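Local coordinates for probable branched-chain amino acid ABC transporter, amino acid binding protein (Thermus thermophilus, PDB 3LKB) that probably binds branched-chain amino acids, valine in this crystal, as the substrate-binding component of an ABC transporter, at residues Thr101-Met106 with Phe120-Ser125; Tyr126-Val131 with Leu377-His382; Ala132-Ile137 with Tyr201-Asn206; Ala144-Val149 with Leu170-Val175; Leu356-Ala361 with Glu371-Ala376. The protein carries 2 engineered substitutions. All coordinates share one frame; numbering follows the deposited sequence.

Contact 1 sits deepest, near the chain centre, and contacts 2 and 3 follow along helix 126-140, which both use; all three are buried. Contacts 4 and 5 are partly buried. Contact 4 pairs an outermost strand with its neighbour, and contact 5 lies just beyond the antiparallel hairpin of the same sheet, which contact 3 also reaches. Contact 3 is purely apolar, contact 2 adds a salt bridge from a buried glutamate to a partly exposed arginine, contacts 4 and 5 join backbone bonds to apolar side chains, and contact 1 has one backbone bond and packed prolines. Contacts 1 and 2 touch the bound valine, and Glu-128 of contact 2 is bonded to Ser-375 of contact 5.

Contact 1. Residues Thr101-Met106 with Phe120-Ser125; sequences TIPASM and FLPTTS. With VAL (valine), chain C.
The Phe-120 ring is approached obliquely by Thr-101 O; its aromatic partners lie elsewhere in the chain, His-350 stacked on it and Phe-345 meeting it edge-to-face. The backbone N of Phe-120 donates to the same Thr-101 O at 2.8 Å in a nearly straight bond, 171° at the hydrogen. No other hydrogen bond joins the two segments. Phe-120 O is met by the CA-H of Ile-102 and by CD of Pro-103 at 3.1 Å, a proline having no N-H to offer. Side chains take over. Ile-102 CG2, anti to the backbone N, lies 3.4 Å from Pro-122 CG. Leu-121 starts out pointing away but brings CD1 back to Pro-103 CG at 3.9 Å, the two side chains crossing at about a right angle. Met-106 runs extended beyond CG and places CE 3.6 Å from Thr-123 OG1, while its CB packs on Thr-124 O. Ser-125 CB lies 3.2 Å from Met-106 O, and Ser-125 OG caps the following helix at Glu-128 N. On the ligand side, Ser-105 CB is 3.3 Å from CG2 of the bound valine, and Ser-105 OG is hydrogen-bonded to Thr-84 OG1. A loop at the C-terminal end of a parallel strand thus lines the amino-acid pocket, backed by a segment that leads into helix 126-140, consistent with the ligand cleft of a periplasmic binding protein.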
# COMPACT_ATOMS: atom_id res chain seq x y z
N THR A 101 8.72 23.52 5.53
CA THR A 101 7.90 22.38 5.17
C THR A 101 8.14 22.08 3.75
O THR A 101 7.99 22.97 2.89
CB THR A 101 6.42 22.73 5.36
OG1 THR A 101 6.19 22.85 6.75
CG2 THR A 101 5.48 21.67 4.81
N ILE A 102 8.55 20.84 3.48
CA ILE A 102 8.83 20.44 2.12
C ILE A 102 7.79 19.40 1.72
O ILE A 102 7.86 18.26 2.20
CB ILE A 102 10.23 19.82 2.02
CG1 ILE A 102 11.25 20.82 2.58
CG2 ILE A 102 10.52 19.35 0.59
CD1 ILE A 102 12.67 20.23 2.84
N PRO A 103 6.81 19.79 0.88
CA PRO A 103 5.72 18.90 0.48
C PRO A 103 6.00 18.02 -0.76
O PRO A 103 6.71 18.43 -1.67
CB PRO A 103 4.58 19.88 0.15
CG PRO A 103 5.11 21.25 0.34
CD PRO A 103 6.58 21.15 0.38
N ALA A 104 5.43 16.82 -0.76
CA ALA A 104 5.26 16.02 -1.98
C ALA A 104 4.25 16.66 -2.93
O ALA A 104 4.32 16.46 -4.11
CB ALA A 104 4.80 14.62 -1.63
N SER A 105 3.26 17.36 -2.38
CA SER A 105 2.31 18.08 -3.17
C SER A 105 3.07 19.16 -3.94
O SER A 105 3.89 19.88 -3.36
CB SER A 105 1.32 18.81 -2.26
OG SER A 105 0.58 19.76 -3.01
N MET A 106 2.75 19.31 -5.21
CA MET A 106 3.38 20.36 -5.99
C MET A 106 2.34 21.45 -6.35
O MET A 106 2.31 22.03 -7.45
CB MET A 106 4.02 19.69 -7.20
CG MET A 106 4.77 18.31 -6.83
SD MET A 106 5.15 17.41 -8.31
CE MET A 106 6.38 16.33 -7.63
N PHE A 120 8.37 25.04 1.02
CA PHE A 120 9.28 25.00 -0.12
C PHE A 120 9.01 23.81 -1.00
O PHE A 120 9.12 22.69 -0.55
CB PHE A 120 10.74 25.01 0.33
CG PHE A 120 11.12 26.24 1.06
CD1 PHE A 120 10.92 26.34 2.44
CD2 PHE A 120 11.64 27.33 0.38
CE1 PHE A 120 11.22 27.52 3.11
CE2 PHE A 120 11.98 28.50 1.04
CZ PHE A 120 11.77 28.60 2.41
N LEU A 121 8.66 24.09 -2.26
CA LEU A 121 8.37 23.09 -3.26
C LEU A 121 9.69 22.58 -3.85
O LEU A 121 10.50 23.39 -4.30
CB LEU A 121 7.53 23.74 -4.35
CG LEU A 121 6.03 23.49 -4.27
CD1 LEU A 121 5.54 23.37 -2.86
CD2 LEU A 121 5.22 24.52 -5.03
N PRO A 122 9.93 21.26 -3.81
CA PRO A 122 11.18 20.74 -4.35
C PRO A 122 11.21 20.88 -5.86
O PRO A 122 12.28 21.09 -6.40
CB PRO A 122 11.15 19.25 -3.96
CG PRO A 122 10.28 19.16 -2.84
CD PRO A 122 9.19 20.20 -3.10
N THR A 123 10.05 20.80 -6.53
CA THR A 123 10.02 20.89 -8.01
C THR A 123 8.91 21.75 -8.58
O THR A 123 8.11 22.32 -7.85
CB THR A 123 9.95 19.51 -8.71
OG1 THR A 123 8.61 18.99 -8.68
CG2 THR A 123 10.94 18.50 -8.13
N THR A 124 8.82 21.81 -9.90
CA THR A 124 7.74 22.52 -10.56
C THR A 124 6.34 22.15 -10.05
O THR A 124 6.14 21.07 -9.49
CB THR A 124 7.75 22.29 -12.08
OG1 THR A 124 7.62 20.88 -12.37
CG2 THR A 124 9.05 22.88 -12.68
N SER A 125 5.39 23.05 -10.25
CA SER A 125 4.06 22.89 -9.69
C SER A 125 3.20 22.09 -10.67
O SER A 125 3.59 21.95 -11.85
CB SER A 125 3.45 24.26 -9.42
OG SER A 125 3.19 24.96 -10.64
N VAL C . -0.93 13.00 -4.40
CA VAL C . -0.32 14.37 -4.16
C VAL C . 0.63 14.43 -3.01
O VAL C . 1.79 14.27 -3.32
CB VAL C . -1.35 15.45 -3.87
CG1 VAL C . -2.03 15.24 -2.61
CG2 VAL C . -0.68 16.67 -3.82

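Contact 2. Residues Tyr126-Val131 with Leu377-His382; sequences YSEQVV and LFRKVH. With VAL (valine), chain C.
Glu-128 OE2 is gripped twice, by Arg-379 NH1 at 2.8 Å in a salt bridge and by the backbone N of Ser-375. NH1 reaches OE2 from above the carboxylate plane, 46° out of it, whereas OE2 lies almost exactly in the guanidinium plane; the two flat groups are steeply turned against each other. NH1 also bonds to Ser-375 O, so both charged partners converge on one residue at the start of helix 376-383. Glu-128 CG is anti to the backbone N (chi1 -171°), and the extended chain beyond it carries the carboxylate past the Phe-378 ring. CB of Glu-128 sits over one ring face, offset toward the rim and 4.0 Å from the centroid in a CH-pi contact, and CD of Glu-128 comes within 3.7 Å of Phe-378 CD2. Ser-127 CB approaches Phe-378 CE1 at 3.6 Å, and its OG is bonded to Asp-162. Further along, Val-131 CG1 fits beside Leu-377 CG at 3.8 Å and also touches Phe-378 N. The axes of segments 126-131 and 377-382 approach to 9.4 Å, 120° between their directions, while Tyr-126, at the start of helix 126-140, lines the valine pocket. A buried carboxylate paired with a guanidinium and a backbone N-H would be expected to stay ionised, tying the C-terminal helix to the one that begins at the ligand site.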
# COMPACT_ATOMS: atom_id res chain seq x y z
N TYR A 126 2.06 21.58 -10.19
CA TYR A 126 1.07 20.92 -11.05
C TYR A 126 0.65 21.85 -12.17
O TYR A 126 0.54 21.42 -13.32
CB TYR A 126 -0.20 20.49 -10.27
CG TYR A 126 0.06 19.55 -9.11
CD1 TYR A 126 0.86 18.44 -9.29
CD2 TYR A 126 -0.51 19.77 -7.82
CE1 TYR A 126 1.10 17.59 -8.30
CE2 TYR A 126 -0.25 18.90 -6.80
CZ TYR A 126 0.56 17.81 -7.07
OH TYR A 126 0.90 16.88 -6.16
N SER A 127 0.38 23.10 -11.83
CA SER A 127 0.03 24.14 -12.81
C SER A 127 1.04 24.36 -13.96
O SER A 127 0.65 24.33 -15.13
CB SER A 127 -0.23 25.47 -12.11
OG SER A 127 -1.37 25.33 -11.31
N GLU A 128 2.31 24.55 -13.63
CA GLU A 128 3.32 24.71 -14.68
C GLU A 128 3.35 23.48 -15.59
O GLU A 128 3.40 23.61 -16.81
CB GLU A 128 4.72 24.97 -14.07
CG GLU A 128 5.78 25.35 -15.09
CD GLU A 128 6.91 26.21 -14.55
OE1 GLU A 128 7.13 26.35 -13.30
OE2 GLU A 128 7.61 26.79 -15.40
N GLN A 129 3.35 22.30 -14.97
CA GLN A 129 3.31 21.01 -15.65
C GLN A 129 2.15 20.96 -16.62
O GLN A 129 2.34 20.70 -17.79
CB GLN A 129 3.20 19.85 -14.58
CG GLN A 129 4.49 19.69 -13.79
CD GLN A 129 4.34 18.84 -12.56
OE1 GLN A 129 3.42 18.05 -12.40
NE2 GLN A 129 5.25 19.04 -11.64
N VAL A 130 0.95 21.23 -16.15
CA VAL A 130 -0.22 21.18 -16.96
C VAL A 130 -0.21 22.22 -18.10
O VAL A 130 -0.50 21.88 -19.20
CB VAL A 130 -1.54 21.21 -16.15
CG1 VAL A 130 -2.65 21.56 -16.97
CG2 VAL A 130 -1.80 19.98 -15.51
N VAL A 131 0.16 23.45 -17.81
CA VAL A 131 0.38 24.47 -18.79
C VAL A 131 1.50 24.11 -19.79
O VAL A 131 1.40 24.38 -20.93
CB VAL A 131 0.63 25.87 -18.13
CG1 VAL A 131 0.97 26.88 -19.08
CG2 VAL A 131 -0.47 26.27 -17.30
N LEU A 377 4.45 31.10 -20.12
CA LEU A 377 2.97 31.09 -20.12
C LEU A 377 2.34 30.85 -18.71
O LEU A 377 1.44 31.58 -18.26
CB LEU A 377 2.42 30.08 -21.11
CG LEU A 377 0.88 30.05 -21.23
CD1 LEU A 377 0.31 31.46 -21.45
CD2 LEU A 377 0.42 29.15 -22.38
N PHE A 378 2.81 29.82 -18.02
CA PHE A 378 2.42 29.60 -16.64
C PHE A 378 2.56 30.85 -15.79
O PHE A 378 1.68 31.18 -14.98
CB PHE A 378 3.22 28.46 -16.00
CG PHE A 378 3.20 28.50 -14.49
CD1 PHE A 378 2.03 28.28 -13.80
CD2 PHE A 378 4.34 28.78 -13.77
CE1 PHE A 378 1.99 28.33 -12.39
CE2 PHE A 378 4.30 28.82 -12.39
CZ PHE A 378 3.11 28.61 -11.70
N ARG A 379 3.68 31.56 -15.93
CA ARG A 379 3.85 32.74 -15.10
C ARG A 379 2.88 33.86 -15.51
O ARG A 379 2.30 34.50 -14.63
CB ARG A 379 5.30 33.20 -15.02
CG ARG A 379 6.21 32.24 -14.35
CD ARG A 379 7.62 32.43 -14.81
NE ARG A 379 8.60 31.61 -14.07
CZ ARG A 379 8.68 30.26 -14.10
NH1 ARG A 379 7.85 29.53 -14.82
NH2 ARG A 379 9.63 29.65 -13.41
N LYS A 380 2.64 34.07 -16.82
CA LYS A 380 1.62 35.07 -17.17
C LYS A 380 0.23 34.75 -16.61
O LYS A 380 -0.36 35.58 -15.96
CB LYS A 380 1.56 35.48 -18.65
CG LYS A 380 1.47 34.37 -19.65
CD LYS A 380 2.87 34.04 -20.39
CE LYS A 380 3.15 34.86 -21.71
NZ LYS A 380 3.86 34.11 -22.79
N VAL A 381 -0.29 33.54 -16.82
CA VAL A 381 -1.64 33.24 -16.34
C VAL A 381 -1.73 33.22 -14.83
O VAL A 381 -2.77 33.55 -14.26
CB VAL A 381 -2.27 31.97 -16.98
CG1 VAL A 381 -2.16 32.06 -18.52
CG2 VAL A 381 -1.67 30.66 -16.44
N HIS A 382 -0.65 32.84 -14.17
CA HIS A 382 -0.71 32.73 -12.74
C HIS A 382 -0.35 34.00 -11.96
O HIS A 382 -1.00 34.30 -10.98
CB HIS A 382 0.09 31.53 -12.23
CG HIS A 382 -0.27 31.16 -10.83
ND1 HIS A 382 0.43 31.60 -9.74
CD2 HIS A 382 -1.34 30.49 -10.35
CE1 HIS A 382 -0.16 31.19 -8.64
NE2 HIS A 382 -1.24 30.51 -8.98
N VAL C . -0.93 13.00 -4.40
CA VAL C . -0.32 14.37 -4.16
C VAL C . 0.63 14.43 -3.01
O VAL C . 1.79 14.27 -3.32
CB VAL C . -1.35 15.45 -3.87
CG1 VAL C . -2.03 15.24 -2.61
CG2 VAL C . -0.68 16.67 -3.82

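Contact 3. Residues Ala132-Ile137 with Tyr201-Asn206; sequences ALLEYI and YVVHQN
Ile-137 lies against Tyr-201 where helix 126-140 packs on the mainly parallel sheet of one lobe, a Rossmann-like alpha/beta layer. Helix segment 132-137 and strand 201-205 run nearly antiparallel, 171° between their directions, with axes 10.2 Å apart. From CB of Ile-137 the two branches part. CG2 stands over the centre of the Tyr-201 ring, 3.9 Å from the centroid, a CH-pi contact made on one face. CG1, anti to the carbonyl carbon (chi1 -71°), passes CD1 of the same ring at 3.6 Å. The tip, CD1 of Ile-137, leaves the ring and touches both CB of Tyr-201 and CG2 of Val-203, the latter 3.7 Å away. Leucines of the helix also touch Val-203: Leu-133 CD1 lies 4.3 Å from its CG1. No hydrogen bond crosses this interface, and the phenol of Tyr-201 finds its partner in Glu-140 OE2, further along the helix. Leu-134 CD2 comes to 4.4 Å from CG2 of Val-203.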
# COMPACT_ATOMS: atom_id res chain seq x y z
N ALA A 132 2.54 23.46 -19.33
CA ALA A 132 3.58 23.04 -20.22
C ALA A 132 3.05 22.02 -21.23
O ALA A 132 3.32 22.13 -22.38
CB ALA A 132 4.79 22.53 -19.49
N LEU A 133 2.31 21.06 -20.75
CA LEU A 133 1.59 20.12 -21.61
C LEU A 133 0.60 20.79 -22.62
O LEU A 133 0.51 20.37 -23.78
CB LEU A 133 0.79 19.13 -20.73
CG LEU A 133 1.64 18.16 -19.92
CD1 LEU A 133 0.81 17.49 -18.90
CD2 LEU A 133 2.41 17.14 -20.83
N LEU A 134 -0.16 21.77 -22.16
CA LEU A 134 -1.06 22.47 -23.06
C LEU A 134 -0.29 23.18 -24.13
O LEU A 134 -0.77 23.23 -25.27
CB LEU A 134 -1.96 23.47 -22.35
CG LEU A 134 -2.99 22.88 -21.38
CD1 LEU A 134 -3.70 23.97 -20.58
CD2 LEU A 134 -4.00 22.01 -22.08
N GLU A 135 0.89 23.72 -23.79
CA GLU A 135 1.68 24.41 -24.77
C GLU A 135 2.05 23.39 -25.82
O GLU A 135 1.87 23.59 -27.02
CB GLU A 135 2.94 24.99 -24.16
CG GLU A 135 2.75 26.36 -23.54
CD GLU A 135 4.10 27.06 -23.23
OE1 GLU A 135 4.49 27.03 -22.02
OE2 GLU A 135 4.75 27.62 -24.19
N TYR A 136 2.53 22.24 -25.35
CA TYR A 136 2.90 21.16 -26.22
C TYR A 136 1.69 20.77 -27.10
O TYR A 136 1.85 20.59 -28.30
CB TYR A 136 3.41 19.99 -25.38
CG TYR A 136 3.89 18.85 -26.21
CD1 TYR A 136 5.24 18.68 -26.44
CD2 TYR A 136 3.00 17.98 -26.81
CE1 TYR A 136 5.70 17.64 -27.25
CE2 TYR A 136 3.45 16.94 -27.61
CZ TYR A 136 4.79 16.79 -27.82
OH TYR A 136 5.24 15.78 -28.59
N ILE A 137 0.48 20.66 -26.53
CA ILE A 137 -0.69 20.40 -27.35
C ILE A 137 -0.89 21.46 -28.48
O ILE A 137 -1.15 21.09 -29.62
CB ILE A 137 -1.99 20.30 -26.52
CG1 ILE A 137 -2.02 19.01 -25.71
CG2 ILE A 137 -3.23 20.37 -27.46
CD1 ILE A 137 -3.00 19.06 -24.52
N TYR A 201 -7.36 15.30 -27.09
CA TYR A 201 -6.26 15.24 -26.17
C TYR A 201 -6.89 15.17 -24.82
O TYR A 201 -7.73 16.00 -24.49
CB TYR A 201 -5.43 16.50 -26.25
CG TYR A 201 -4.65 16.62 -27.53
CD1 TYR A 201 -3.31 16.23 -27.58
CD2 TYR A 201 -5.24 17.14 -28.68
CE1 TYR A 201 -2.59 16.33 -28.76
CE2 TYR A 201 -4.52 17.26 -29.88
CZ TYR A 201 -3.20 16.86 -29.91
OH TYR A 201 -2.48 16.97 -31.08
N VAL A 202 -6.48 14.20 -24.04
CA VAL A 202 -6.89 14.17 -22.65
C VAL A 202 -5.69 14.42 -21.75
O VAL A 202 -4.68 13.71 -21.82
CB VAL A 202 -7.50 12.80 -22.29
CG1 VAL A 202 -8.06 12.84 -20.92
CG2 VAL A 202 -8.54 12.45 -23.25
N VAL A 203 -5.80 15.43 -20.90
CA VAL A 203 -4.74 15.71 -19.95
C VAL A 203 -5.16 15.20 -18.59
O VAL A 203 -6.24 15.54 -18.13
CB VAL A 203 -4.48 17.21 -19.86
CG1 VAL A 203 -3.52 17.53 -18.70
CG2 VAL A 203 -3.94 17.69 -21.18
N HIS A 204 -4.29 14.42 -17.95
CA HIS A 204 -4.61 13.84 -16.62
C HIS A 204 -3.88 14.50 -15.46
O HIS A 204 -2.68 14.75 -15.53
CB HIS A 204 -4.20 12.37 -16.61
CG HIS A 204 -5.07 11.48 -17.44
ND1 HIS A 204 -4.89 11.30 -18.80
CD2 HIS A 204 -6.14 10.72 -17.10
CE1 HIS A 204 -5.78 10.44 -19.26
NE2 HIS A 204 -6.55 10.07 -18.25
N GLN A 205 -4.58 14.72 -14.36
CA GLN A 205 -3.94 15.05 -13.09
C GLN A 205 -4.38 14.02 -12.07
O GLN A 205 -5.45 14.10 -11.48
CB GLN A 205 -4.35 16.44 -12.63
CG GLN A 205 -4.05 16.76 -11.17
CD GLN A 205 -2.54 16.99 -10.84
OE1 GLN A 205 -1.65 16.59 -11.59
NE2 GLN A 205 -2.27 17.61 -9.69
N ASN A 206 -3.52 13.06 -11.81
CA ASN A 206 -3.95 11.94 -11.00
C ASN A 206 -2.74 11.15 -10.54
O ASN A 206 -1.61 11.54 -10.86
CB ASN A 206 -4.83 11.07 -11.90
CG ASN A 206 -6.03 10.50 -11.18
OD1 ASN A 206 -5.94 10.18 -9.99
ND2 ASN A 206 -7.16 10.38 -11.88

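Contact 4. Residues Ala144-Val149 with Leu170-Val175; sequences AKVALV and LGLQIV
Ile-174 CD1 is the apolar centre, wedged against Val-146 CG2 at 3.8 Å and Leu-148 CD2 at 3.9 Å; the same isoleucine touches Arg-164 and Ala-167 of helix 160-170. Next to it, Val-146 CG1 meets Leu-172 CB at 4.1 Å, and Leu-172 CD2 reaches Ala-144 CB. Three backbone bonds pair the parallel strands: Gln-173 N to Ala-144 O, Val-146 N to Gln-173 O at 2.8 Å, and Val-175 N to Val-146 O at 2.9 Å. Helix 160-170, the longer helix of the beta-alpha-beta crossover between the strands, ends in a Schellman motif at Gly-171. On the other face Lys-145 and Gln-173 lie side by side, pointing the same way, with Lys-145 CD 3.6 Å from Gln-173 OE1. Gln-173 CG stands between the backbone N and the carbonyl carbon (chi1 71°), and its extended chain follows the lysine. No hydrogen bond joins them, NZ of Lys-145 staying 3.9 Å from Gln-173 OE1; the pairing therefore probably rests more on backbone bonds and the face of Val-146 and Ile-174.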
# COMPACT_ATOMS: atom_id res chain seq x y z
N ALA A 144 -7.10 22.81 -30.75
CA ALA A 144 -7.34 21.42 -30.30
C ALA A 144 -8.37 21.33 -29.19
O ALA A 144 -8.38 22.14 -28.28
CB ALA A 144 -6.06 20.76 -29.88
N LYS A 145 -9.23 20.33 -29.25
CA LYS A 145 -10.16 20.11 -28.18
C LYS A 145 -9.51 19.23 -27.14
O LYS A 145 -9.02 18.17 -27.44
CB LYS A 145 -11.42 19.43 -28.69
CG LYS A 145 -12.17 20.15 -29.87
CD LYS A 145 -13.59 20.37 -29.42
CE LYS A 145 -14.61 19.95 -30.43
NZ LYS A 145 -15.18 21.14 -31.13
N VAL A 146 -9.53 19.67 -25.89
CA VAL A 146 -8.90 18.94 -24.81
C VAL A 146 -9.85 18.73 -23.64
O VAL A 146 -10.70 19.57 -23.36
CB VAL A 146 -7.53 19.59 -24.41
CG1 VAL A 146 -7.28 20.85 -25.11
CG2 VAL A 146 -7.27 19.72 -22.87
N ALA A 147 -9.69 17.60 -22.97
CA ALA A 147 -10.49 17.30 -21.81
C ALA A 147 -9.51 17.11 -20.65
O ALA A 147 -8.39 16.62 -20.82
CB ALA A 147 -11.24 16.04 -22.04
N LEU A 148 -9.92 17.54 -19.47
CA LEU A 148 -9.13 17.30 -18.30
C LEU A 148 -9.81 16.20 -17.50
O LEU A 148 -11.03 16.22 -17.34
CB LEU A 148 -9.01 18.57 -17.46
CG LEU A 148 -8.44 19.86 -18.10
CD1 LEU A 148 -8.26 20.97 -17.02
CD2 LEU A 148 -7.14 19.66 -18.88
N VAL A 149 -9.01 15.25 -17.02
CA VAL A 149 -9.45 14.23 -16.07
C VAL A 149 -8.56 14.23 -14.81
O VAL A 149 -7.36 14.06 -14.89
CB VAL A 149 -9.46 12.80 -16.72
CG1 VAL A 149 -9.65 11.72 -15.67
CG2 VAL A 149 -10.55 12.71 -17.73
N LEU A 170 -3.95 30.14 -25.49
CA LEU A 170 -3.36 29.32 -26.55
C LEU A 170 -4.34 29.04 -27.67
O LEU A 170 -3.98 28.44 -28.67
CB LEU A 170 -2.92 27.97 -25.98
CG LEU A 170 -1.69 27.97 -25.08
CD1 LEU A 170 -1.67 26.65 -24.36
CD2 LEU A 170 -0.36 28.23 -25.86
N GLY A 171 -5.60 29.41 -27.46
CA GLY A 171 -6.65 29.12 -28.40
C GLY A 171 -7.13 27.68 -28.39
O GLY A 171 -7.58 27.18 -29.44
N LEU A 172 -7.04 26.99 -27.24
CA LEU A 172 -7.51 25.59 -27.15
C LEU A 172 -8.87 25.58 -26.51
O LEU A 172 -9.25 26.50 -25.81
CB LEU A 172 -6.57 24.75 -26.29
CG LEU A 172 -5.08 24.73 -26.65
CD1 LEU A 172 -4.33 23.85 -25.68
CD2 LEU A 172 -4.79 24.30 -28.09
N GLN A 173 -9.63 24.52 -26.70
CA GLN A 173 -10.83 24.48 -25.91
C GLN A 173 -10.91 23.32 -24.95
O GLN A 173 -10.79 22.15 -25.33
CB GLN A 173 -12.05 24.65 -26.77
CG GLN A 173 -12.40 23.53 -27.65
CD GLN A 173 -13.70 23.85 -28.38
OE1 GLN A 173 -14.79 23.44 -27.96
NE2 GLN A 173 -13.59 24.63 -29.45
N ILE A 174 -11.05 23.66 -23.69
CA ILE A 174 -11.30 22.67 -22.68
C ILE A 174 -12.77 22.37 -22.77
O ILE A 174 -13.56 23.25 -22.44
CB ILE A 174 -11.03 23.25 -21.29
CG1 ILE A 174 -9.59 23.73 -21.18
CG2 ILE A 174 -11.43 22.24 -20.17
CD1 ILE A 174 -8.58 22.66 -20.90
N VAL A 175 -13.13 21.17 -23.18
CA VAL A 175 -14.55 20.89 -23.42
C VAL A 175 -15.24 20.18 -22.22
O VAL A 175 -16.48 20.25 -22.06
CB VAL A 175 -14.80 20.11 -24.73
CG1 VAL A 175 -13.51 19.98 -25.52
CG2 VAL A 175 -15.33 18.74 -24.46

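Contact 5. Residues Leu356-Ala361 with Glu371-Ala376; sequences LRILEA and EPFTSA
Leu-356 and Phe-373 form a single antiparallel hydrogen-bonded pair, Phe-373 N to Leu-356 O at 2.9 Å and Leu-356 N to Phe-373 O at 3.1 Å. Beside it, the CA-H of Pro-372 points at Leu-356 O, 3.3 Å from CA. Phe-373 CG stands between the backbone N and the carbonyl carbon (chi1 72°), placing the start of the ring beside Leu-356. Leu-356 CD1 lies over one face of the Phe-373 ring, offset toward the rim and 4.0 Å from the centroid in a CH-pi contact. Ile-358 CG1 comes to the edge of the same ring, near its plane, 4.2 Å from CE2 of Phe-373. Arg-357 uses its aliphatic stem, CG resting 3.8 Å from Pro-372 CA; its guanidinium is taken by Glu-260 in a salt bridge, with Leu-359 CD2 over one face. From Thr-374 the chain turns toward helix 126-140, and Ser-375 caps the last helix at Phe-378 N. The single bridge lies just beyond the antiparallel hairpin of strands 357-362 and 365-368, which closes one side of the mixed sheet in this periplasmic binding protein and delivers the chain to its C-terminal helix.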
# COMPACT_ATOMS: atom_id res chain seq x y z
N LEU A 356 11.45 21.52 -16.00
CA LEU A 356 10.76 20.26 -16.21
C LEU A 356 10.99 19.88 -17.66
O LEU A 356 11.52 20.69 -18.42
CB LEU A 356 9.25 20.36 -15.86
CG LEU A 356 8.43 21.51 -16.47
CD1 LEU A 356 8.32 21.38 -17.93
CD2 LEU A 356 7.05 21.51 -15.88
N ARG A 357 10.65 18.64 -18.01
CA ARG A 357 10.63 18.23 -19.40
C ARG A 357 9.32 17.50 -19.68
O ARG A 357 8.58 17.14 -18.75
CB ARG A 357 11.79 17.25 -19.71
CG ARG A 357 13.20 17.66 -19.28
CD ARG A 357 14.18 16.55 -19.57
NE ARG A 357 14.14 15.50 -18.56
CZ ARG A 357 14.92 14.42 -18.55
NH1 ARG A 357 15.83 14.25 -19.53
NH2 ARG A 357 14.80 13.49 -17.58
N ILE A 358 9.01 17.33 -20.96
CA ILE A 358 7.99 16.40 -21.37
C ILE A 358 8.68 15.12 -21.85
O ILE A 358 9.65 15.16 -22.63
CB ILE A 358 7.12 16.99 -22.51
CG1 ILE A 358 6.61 18.41 -22.18
CG2 ILE A 358 6.02 16.03 -23.00
CD1 ILE A 358 5.86 18.53 -20.98
N LEU A 359 8.21 13.98 -21.35
CA LEU A 359 8.74 12.69 -21.79
C LEU A 359 7.62 11.91 -22.48
O LEU A 359 6.45 12.13 -22.16
CB LEU A 359 9.36 11.89 -20.63
CG LEU A 359 10.40 12.72 -19.83
CD1 LEU A 359 9.89 13.49 -18.64
CD2 LEU A 359 11.60 11.94 -19.40
N GLU A 360 7.98 11.03 -23.42
CA GLU A 360 7.02 10.22 -24.12
C GLU A 360 7.31 8.77 -23.82
O GLU A 360 8.48 8.35 -23.89
CB GLU A 360 7.11 10.46 -25.63
CG GLU A 360 6.10 9.55 -26.39
CD GLU A 360 6.06 9.75 -27.90
OE1 GLU A 360 6.85 10.53 -28.48
OE2 GLU A 360 5.23 9.09 -28.52
N ALA A 361 6.28 7.99 -23.51
CA ALA A 361 6.43 6.54 -23.28
C ALA A 361 6.67 5.82 -24.63
O ALA A 361 5.81 5.90 -25.54
CB ALA A 361 5.15 5.98 -22.63
N GLU A 371 14.31 19.34 -23.93
CA GLU A 371 15.32 19.82 -23.00
C GLU A 371 14.60 20.41 -21.76
O GLU A 371 13.41 20.72 -21.83
CB GLU A 371 16.12 20.89 -23.72
CG GLU A 371 17.49 20.44 -24.17
CD GLU A 371 18.56 20.85 -23.12
OE1 GLU A 371 18.27 21.73 -22.24
OE2 GLU A 371 19.69 20.29 -23.17
N PRO A 372 15.31 20.54 -20.61
CA PRO A 372 14.64 21.16 -19.46
C PRO A 372 14.19 22.57 -19.83
O PRO A 372 14.95 23.25 -20.51
CB PRO A 372 15.75 21.23 -18.42
CG PRO A 372 16.63 19.98 -18.76
CD PRO A 372 16.63 19.98 -20.25
N PHE A 373 12.98 22.97 -19.43
CA PHE A 373 12.49 24.31 -19.68
C PHE A 373 11.52 24.80 -18.56
O PHE A 373 10.98 23.98 -17.81
CB PHE A 373 11.87 24.41 -21.10
CG PHE A 373 10.53 23.69 -21.26
CD1 PHE A 373 9.33 24.41 -21.23
CD2 PHE A 373 10.47 22.29 -21.47
CE1 PHE A 373 8.08 23.77 -21.38
CE2 PHE A 373 9.22 21.60 -21.60
CZ PHE A 373 8.02 22.35 -21.54
N THR A 374 11.36 26.12 -18.45
CA THR A 374 10.35 26.74 -17.58
C THR A 374 9.27 27.32 -18.45
O THR A 374 9.54 27.70 -19.60
CB THR A 374 10.92 27.86 -16.68
OG1 THR A 374 11.40 28.94 -17.49
CG2 THR A 374 12.05 27.34 -15.77
N SER A 375 8.04 27.36 -17.96
CA SER A 375 6.93 27.90 -18.76
C SER A 375 6.64 29.38 -18.46
O SER A 375 6.07 29.70 -17.43
CB SER A 375 5.65 27.09 -18.60
OG SER A 375 4.57 27.77 -19.23
N ALA A 376 7.03 30.29 -19.35
CA ALA A 376 6.65 31.68 -19.17
C ALA A 376 5.12 31.85 -19.24
O ALA A 376 4.54 32.66 -18.47
CB ALA A 376 7.35 32.55 -20.20